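Local coordinates for NanU sialic acid binding protein (Bacteroides fragilis, PDB 4L7T) that binds sialic acid with high affinity at the outer membrane, as a SusD-family protein that probably works together with the NanO protein in sialic acid uptake, at residues A[30-33]-A[34-37]; A[420-423]-A[424-428]; A[73-76]-A[77-81]. All blocks are in the same frame, centred on the assembly; numbering follows the deposited sequence.

All three contacts are local, each between adjoining pieces of chain, and they follow one another in series without nesting or crossing. From the N terminus, interaction 1 (residues 30-37) comes first, where a loop turns into helix 33-48 and lies against helices 99-115 and 121-146. Interaction 3 (73-81) closes a tight turn between strand 65-67 and helix 80-83. Far along the chain, interaction 2 (420-428) joins the short helix 420-425 to helix 427-430. Their centres are about 42 to 53 Å apart, and none touches another. Interactions 1 and 3 belong to the N-terminal part of the chain, interaction 2 to its C-terminal part.

Interaction 1: residues A[30-33]-A[34-37]; sequences WKTE and AQFS
The indole of Trp30 turns its six-membered ring edge-on to the face of Phe36 in a T-shaped stack, the planes 73° apart and the ring centres 5.2 Å from each other. Trp30 CE3 makes the closest approach, 3.7 Å from Phe36 CE1, over the rim of the phenyl ring and not over its middle. Both residues are buried. Trp30 NE1 bonds to Ile24 O, and Lys112 makes a cation-pi contact with the indole, while the phenyl ring also packs on helices 99-115 and 121-146. Thr32 O lies at the edge of the Phe36 ring, in its plane, 3.4 Å from CD2.

Next to the ring pair the chain enters helix 33-48 through a capping box. Thr32 is the N-cap: with OG1 set between its backbone N and carbonyl carbon (chi1 68°), the hydroxyl oxygen accepts a nearly straight bond from Gln35 N at 3.1 Å. Gln35 reciprocates: with CG beside the backbone N (chi1 -69°), the extended chain carries OE1 back to the loop. The N-H groups of Lys31 and Thr32 both face this oxygen, the first at a doubtfully short distance and the second in a weak bond of 3.1 Å, while Gln35 NE2 is held by Asn28 O. A weak, long bond from Phe36 N to Thr32 O comes first along the helix, and a firm one from Ser37 N to Glu33 O (2.9 Å) follows.

Toward solvent the packing is much looser. Lys31 contributes little beyond CB, and the exposed Ala34 methyl comes no nearer than 3.8 Å to Thr32 OG1. Glu33, though exposed, has its carboxylate OE2 hydrogen-bonded to Tyr127 OH of helix 121-146.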
loop_
_atom_site.group_PDB
_atom_site.type_symbol
_atom_site.label_atom_id
_atom_site.label_comp_id
_atom_site.label_asym_id
_atom_site.label_seq_id
_atom_site.Cartn_x
_atom_site.Cartn_y
_atom_site.Cartn_z
ATOM N N TRP A 30 12.972 -6.313 -30.214
ATOM C CA TRP A 30 14.067 -5.823 -29.339
ATOM C C TRP A 30 15.242 -5.200 -30.123
ATOM O O TRP A 30 16.391 -5.445 -29.765
ATOM C CB TRP A 30 14.574 -7.003 -28.528
ATOM C CG TRP A 30 13.398 -7.684 -27.816
ATOM C CD1 TRP A 30 12.535 -8.656 -28.322
ATOM C CD2 TRP A 30 12.925 -7.391 -26.479
ATOM N NE1 TRP A 30 11.589 -8.992 -27.367
ATOM C CE2 TRP A 30 11.819 -8.258 -26.223
ATOM C CE3 TRP A 30 13.349 -6.508 -25.474
ATOM C CZ2 TRP A 30 11.095 -8.229 -24.995
ATOM C CZ3 TRP A 30 12.667 -6.509 -24.236
ATOM C CH2 TRP A 30 11.535 -7.354 -24.019
ATOM N N LYS A 31 14.940 -4.444 -31.158
ATOM C CA LYS A 31 16.030 -3.925 -32.049
ATOM C C LYS A 31 16.469 -2.525 -31.713
ATOM O O LYS A 31 17.534 -2.107 -32.191
ATOM C CB LYS A 31 15.537 -3.871 -33.517
ATOM C CG LYS A 31 15.293 -5.190 -34.158
ATOM C CD LYS A 31 16.492 -6.060 -34.135
ATOM C CE LYS A 31 16.266 -7.353 -34.918
ATOM N NZ LYS A 31 17.565 -7.940 -35.331
ATOM N N THR A 32 15.701 -1.785 -30.916
ATOM C CA THR A 32 15.983 -0.363 -30.676
ATOM C C THR A 32 15.825 -0.089 -29.206
ATOM O O THR A 32 15.076 -0.795 -28.518
ATOM C CB THR A 32 15.090 0.629 -31.460
ATOM O OG1 THR A 32 13.717 0.580 -30.986
ATOM C CG2 THR A 32 15.075 0.281 -32.962
ATOM N N GLU A 33 16.548 0.913 -28.713
ATOM C CA GLU A 33 16.243 1.441 -27.379
ATOM C C GLU A 33 14.735 1.788 -27.182
ATOM O O GLU A 33 14.159 1.531 -26.072
ATOM C CB GLU A 33 17.069 2.700 -27.145
ATOM C CG GLU A 33 17.138 3.033 -25.645
ATOM C CD GLU A 33 16.007 3.869 -25.118
ATOM O OE1 GLU A 33 15.304 4.626 -25.882
ATOM O OE2 GLU A 33 15.806 3.779 -23.847
ATOM N N ALA A 34 14.085 2.383 -28.188
ATOM C CA ALA A 34 12.696 2.815 -28.035
ATOM C C ALA A 34 11.766 1.643 -27.757
ATOM O O ALA A 34 10.826 1.771 -26.957
ATOM C CB ALA A 34 12.214 3.598 -29.244
ATOM N N GLN A 35 12.038 0.527 -28.387
ATOM C CA GLN A 35 11.346 -0.761 -28.036
ATOM C C GLN A 35 11.518 -1.224 -26.546
ATOM O O GLN A 35 10.507 -1.653 -25.905
ATOM C CB GLN A 35 11.764 -1.888 -29.002
ATOM C CG GLN A 35 11.196 -1.657 -30.448
ATOM C CD GLN A 35 11.778 -2.677 -31.436
ATOM O OE1 GLN A 35 12.949 -3.015 -31.397
ATOM N NE2 GLN A 35 10.882 -3.261 -32.282
ATOM N N PHE A 36 12.760 -1.191 -26.020
ATOM C CA PHE A 36 13.001 -1.555 -24.620
ATOM C C PHE A 36 12.245 -0.548 -23.734
ATOM O O PHE A 36 11.622 -0.958 -22.721
ATOM C CB PHE A 36 14.497 -1.501 -24.263
ATOM C CG PHE A 36 15.281 -2.740 -24.620
ATOM C CD1 PHE A 36 15.540 -3.802 -23.725
ATOM C CD2 PHE A 36 15.798 -2.849 -25.943
ATOM C CE1 PHE A 36 16.317 -4.910 -24.056
ATOM C CE2 PHE A 36 16.544 -3.923 -26.335
ATOM C CZ PHE A 36 16.806 -5.020 -25.421
ATOM N N SER A 37 12.265 0.735 -24.060
ATOM C CA SER A 37 11.460 1.685 -23.301
ATOM C C SER A 37 9.963 1.272 -23.288
ATOM O O SER A 37 9.268 1.293 -22.231
ATOM C CB SER A 37 11.669 3.091 -23.792
ATOM O OG SER A 37 11.007 4.050 -23.002
#

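Interaction 2: residues A[420-423]-A[424-428]; sequences KEFF and EANKA
Two first torsions bring Phe422 and Asn426 together: the phenylalanine CG stands opposite its own backbone N (chi1 -175°), and the asparagine CG opposite its carbonyl carbon (chi1 -63°). The side chains then meet on the same flank of the helix end, with the amide nitrogen ND2 lying over the centre of the Phe422 ring, 3.5 Å above its plane. All six ring carbons are nearly equidistant from that nitrogen, so the amide nitrogen rests over the ring face, with ring and amide planes inclined to each other by 32°.

The same ND2 is fixed by a hydrogen bond to the backbone, reaching Phe422 O at 2.9 Å along an almost straight N-H line and within the plane of the amide. Phe422 O also accepts Asn426 N at 3.0 Å, so one carbonyl is gripped twice by a single residue, through its backbone and through its side chain. This matters because Asn426 is where the chain leaves helical angles, and the pair of hydrogen bonds to Phe422 O closes the last turn of helix 420-425. Before it, ordinary helical bonds run from Glu424 N to Lys420 O and from Ala425 N to Glu421 O. On the solvent side Lys427 NZ and Glu424 OE2 form a salt bridge 3.3 Å long, with only a weak hydrogen bond in it.

Beyond the break the chain continues as helix 427-430. Phe423, the buried residue here, packs on Asn411, Arg414 and Glu415 of the preceding helix 407-418, joining helix 420-425 to the longer helix.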
loop_
_atom_site.group_PDB
_atom_site.type_symbol
_atom_site.label_atom_id
_atom_site.label_comp_id
_atom_site.label_asym_id
_atom_site.label_seq_id
_atom_site.Cartn_x
_atom_site.Cartn_y
_atom_site.Cartn_z
ATOM N N LYS A 420 2.818 23.617 11.197
ATOM C CA LYS A 420 4.004 24.009 11.982
ATOM C C LYS A 420 3.694 24.814 13.224
ATOM O O LYS A 420 4.212 24.534 14.297
ATOM C CB LYS A 420 4.944 24.818 11.085
ATOM C CG LYS A 420 5.575 23.971 9.968
ATOM C CD LYS A 420 6.125 24.896 8.853
ATOM C CE LYS A 420 6.094 24.229 7.466
ATOM N NZ LYS A 420 7.419 23.998 6.851
ATOM N N GLU A 421 2.914 25.869 13.062
ATOM C CA GLU A 421 2.664 26.729 14.246
ATOM C C GLU A 421 1.792 26.108 15.331
ATOM O O GLU A 421 2.110 26.198 16.516
ATOM C CB GLU A 421 2.059 28.061 13.841
ATOM C CG GLU A 421 2.950 28.993 13.035
ATOM C CD GLU A 421 2.340 30.397 12.979
ATOM O OE1 GLU A 421 1.139 30.555 13.355
ATOM O OE2 GLU A 421 3.062 31.339 12.578
ATOM N N PHE A 422 0.702 25.453 14.892
ATOM C CA PHE A 422 -0.133 24.718 15.853
ATOM C C PHE A 422 0.667 23.648 16.601
ATOM O O PHE A 422 0.550 23.432 17.816
ATOM C CB PHE A 422 -1.370 24.178 15.117
ATOM C CG PHE A 422 -2.374 23.496 16.034
ATOM C CD1 PHE A 422 -3.443 24.237 16.595
ATOM C CD2 PHE A 422 -2.254 22.141 16.341
ATOM C CE1 PHE A 422 -4.367 23.609 17.463
ATOM C CE2 PHE A 422 -3.165 21.491 17.187
ATOM C CZ PHE A 422 -4.233 22.226 17.762
ATOM N N PHE A 423 1.515 22.905 15.878
ATOM C CA PHE A 423 2.316 21.899 16.548
ATOM C C PHE A 423 3.276 22.479 17.590
ATOM O O PHE A 423 3.513 21.861 18.655
ATOM C CB PHE A 423 3.112 21.126 15.508
ATOM C CG PHE A 423 3.845 19.914 16.010
ATOM C CD1 PHE A 423 3.166 18.815 16.553
ATOM C CD2 PHE A 423 5.252 19.809 15.823
ATOM C CE1 PHE A 423 3.831 17.718 16.966
ATOM C CE2 PHE A 423 5.948 18.674 16.244
ATOM C CZ PHE A 423 5.223 17.604 16.809
ATOM N N GLU A 424 3.924 23.575 17.203
ATOM C CA GLU A 424 4.859 24.216 18.120
ATOM C C GLU A 424 4.135 24.709 19.398
ATOM O O GLU A 424 4.594 24.464 20.513
ATOM C CB GLU A 424 5.594 25.347 17.384
ATOM C CG GLU A 424 6.347 26.319 18.323
ATOM C CD GLU A 424 7.449 25.679 19.098
ATOM O OE1 GLU A 424 8.048 24.705 18.565
ATOM O OE2 GLU A 424 7.724 26.171 20.243
ATOM N N ALA A 425 2.956 25.288 19.236
ATOM C CA ALA A 425 2.225 25.789 20.411
ATOM C C ALA A 425 1.822 24.611 21.311
ATOM O O ALA A 425 1.800 24.694 22.572
ATOM C CB ALA A 425 1.000 26.568 19.922
ATOM N N ASN A 426 1.515 23.471 20.674
ATOM C CA ASN A 426 0.983 22.354 21.422
ATOM C C ASN A 426 1.913 21.178 21.593
ATOM O O ASN A 426 1.481 20.064 21.814
ATOM C CB ASN A 426 -0.327 21.872 20.798
ATOM C CG ASN A 426 -1.398 22.903 20.842
ATOM O OD1 ASN A 426 -2.157 22.978 21.820
ATOM N ND2 ASN A 426 -1.518 23.681 19.801
ATOM N N LYS A 427 3.210 21.440 21.533
ATOM C CA LYS A 427 4.187 20.379 21.644
ATOM C C LYS A 427 4.135 19.573 22.962
ATOM O O LYS A 427 4.421 18.390 22.985
ATOM C CB LYS A 427 5.557 20.975 21.301
ATOM C CG LYS A 427 6.209 21.882 22.395
ATOM C CD LYS A 427 7.415 22.614 21.771
ATOM C CE LYS A 427 7.866 23.788 22.624
ATOM N NZ LYS A 427 9.278 24.026 22.223
ATOM N N ALA A 428 3.732 20.189 24.088
ATOM C CA ALA A 428 3.773 19.491 25.343
ATOM C C ALA A 428 2.659 18.437 25.384
ATOM O O ALA A 428 2.693 17.519 26.194
ATOM C CB ALA A 428 3.561 20.509 26.491
#

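Interaction 3: residues A[73-76]-A[77-81]; sequences EATQ and GMERL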
loop_
_atom_site.group_PDB
_atom_site.type_symbol
_atom_site.label_atom_id
_atom_site.label_comp_id
_atom_site.label_asym_id
_atom_site.label_seq_id
_atom_site.Cartn_x
_atom_site.Cartn_y
_atom_site.Cartn_z
ATOM N N GLU A 73 -25.859 -1.687 1.895
ATOM C CA GLU A 73 -25.299 -2.686 1.025
ATOM C C GLU A 73 -25.021 -3.995 1.725
ATOM O O GLU A 73 -24.568 -4.073 2.919
ATOM C CB GLU A 73 -23.950 -2.245 0.365
ATOM C CG GLU A 73 -24.058 -1.054 -0.587
ATOM C CD GLU A 73 -23.858 0.285 0.099
ATOM O OE1 GLU A 73 -24.283 0.510 1.310
ATOM O OE2 GLU A 73 -23.213 1.134 -0.618
ATOM N N ALA A 74 -25.143 -5.068 0.961
ATOM C CA ALA A 74 -24.541 -6.309 1.326
ATOM C C ALA A 74 -23.046 -6.282 1.127
ATOM O O ALA A 74 -22.533 -5.688 0.179
ATOM C CB ALA A 74 -25.179 -7.400 0.486
ATOM N N THR A 75 -22.336 -7.000 1.976
ATOM C CA THR A 75 -20.872 -7.106 1.801
ATOM C C THR A 75 -20.404 -8.179 0.826
ATOM O O THR A 75 -19.295 -8.044 0.226
ATOM C CB THR A 75 -20.155 -7.234 3.185
ATOM O OG1 THR A 75 -20.692 -8.399 3.882
ATOM C CG2 THR A 75 -20.393 -5.953 3.993
ATOM N N GLN A 76 -21.239 -9.209 0.562
ATOM C CA GLN A 76 -21.010 -10.172 -0.555
ATOM C C GLN A 76 -19.674 -10.871 -0.508
ATOM O O GLN A 76 -19.110 -11.219 -1.539
ATOM C CB GLN A 76 -21.265 -9.519 -1.910
ATOM C CG GLN A 76 -22.708 -9.069 -2.041
ATOM C CD GLN A 76 -22.970 -8.290 -3.319
ATOM O OE1 GLN A 76 -22.059 -7.936 -4.058
ATOM N NE2 GLN A 76 -24.242 -8.075 -3.605
ATOM N N GLY A 77 -19.168 -11.124 0.715
ATOM C CA GLY A 77 -17.885 -11.887 0.869
ATOM C C GLY A 77 -16.712 -11.008 1.282
ATOM O O GLY A 77 -15.735 -11.530 1.833
ATOM N N MET A 78 -16.820 -9.709 1.067
ATOM C CA MET A 78 -15.703 -8.836 1.451
ATOM C C MET A 78 -15.481 -8.832 2.984
ATOM O O MET A 78 -14.354 -8.647 3.450
ATOM C CB MET A 78 -15.891 -7.419 0.910
ATOM C CG MET A 78 -14.771 -6.495 1.270
ATOM S SD MET A 78 -13.301 -6.962 0.221
ATOM C CE MET A 78 -14.165 -7.765 -1.276
ATOM N N GLU A 79 -16.551 -9.035 3.765
ATOM C CA GLU A 79 -16.397 -9.172 5.220
ATOM C C GLU A 79 -15.446 -10.245 5.659
ATOM O O GLU A 79 -14.928 -10.171 6.796
ATOM C CB GLU A 79 -17.783 -9.348 5.885
ATOM C CG GLU A 79 -18.430 -10.760 5.796
ATOM C CD GLU A 79 -18.809 -11.212 4.390
ATOM O OE1 GLU A 79 -19.053 -10.337 3.519
ATOM O OE2 GLU A 79 -18.882 -12.458 4.164
ATOM N N ARG A 80 -15.174 -11.202 4.775
ATOM C CA ARG A 80 -14.207 -12.259 5.145
ATOM C C ARG A 80 -12.808 -11.726 5.461
ATOM O O ARG A 80 -12.042 -12.353 6.236
ATOM C CB ARG A 80 -14.159 -13.416 4.125
ATOM C CG ARG A 80 -15.489 -14.159 3.968
ATOM C CD ARG A 80 -15.274 -15.497 3.232
ATOM N NE ARG A 80 -16.589 -16.136 3.094
ATOM C CZ ARG A 80 -17.401 -15.998 2.028
ATOM N NH1 ARG A 80 -17.022 -15.409 0.891
ATOM N NH2 ARG A 80 -18.610 -16.548 2.078
ATOM N N LEU A 81 -12.483 -10.562 4.899
ATOM C CA LEU A 81 -11.171 -9.957 5.205
ATOM C C LEU A 81 -11.126 -9.416 6.656
ATOM O O LEU A 81 -10.302 -9.948 7.445
ATOM C CB LEU A 81 -10.720 -8.945 4.113
ATOM C CG LEU A 81 -10.267 -9.653 2.796
ATOM C CD1 LEU A 81 -11.096 -10.753 2.076
ATOM C CD2 LEU A 81 -9.882 -8.506 1.815
HETATM O O HOH W 1 -18.844 -14.670 -1.262
#
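The backbone makes two successive turns here: a type I' beta turn from Thr75 to Met78, then a type I turn from Gly77 to Arg80. Gln76 and Gly77 both have positive phi at the corner of the first; at the 107° of Gly77 a CB would be jammed against Gln76 O, which calls for glycine. The first turn is closed by Met78 N to Thr75 O (3.1 Å), the second by Arg80 N to Gly77 O.

Among the side chains, Thr75 and Glu79 meet at about a right angle. Glu79 CG lies between the backbone N and carbonyl carbon (chi1 78°) and the chain bends at chi2, bringing OE1 back over the turn. Thr75 OG1 donates a short bond of 2.6 Å to Glu79 OE1, from above the carboxylate plane. The same oxygen uses its syn lone pair for Gly77 N, at 2.9 Å, so Glu79 ties the corner of the first turn to the residue that opens it. A water bridges Arg80 NH1 to Gln76 O, weakly at the carbonyl.

The turns join the loop after strand 65-67 to helix 80-83. Ala74 O is bonded to Arg321 NH1, near strand 323-324 that pairs with 65-67, and Glu73 OE2 is hydrogen-bonded to Tyr295 OH of helix 293-299.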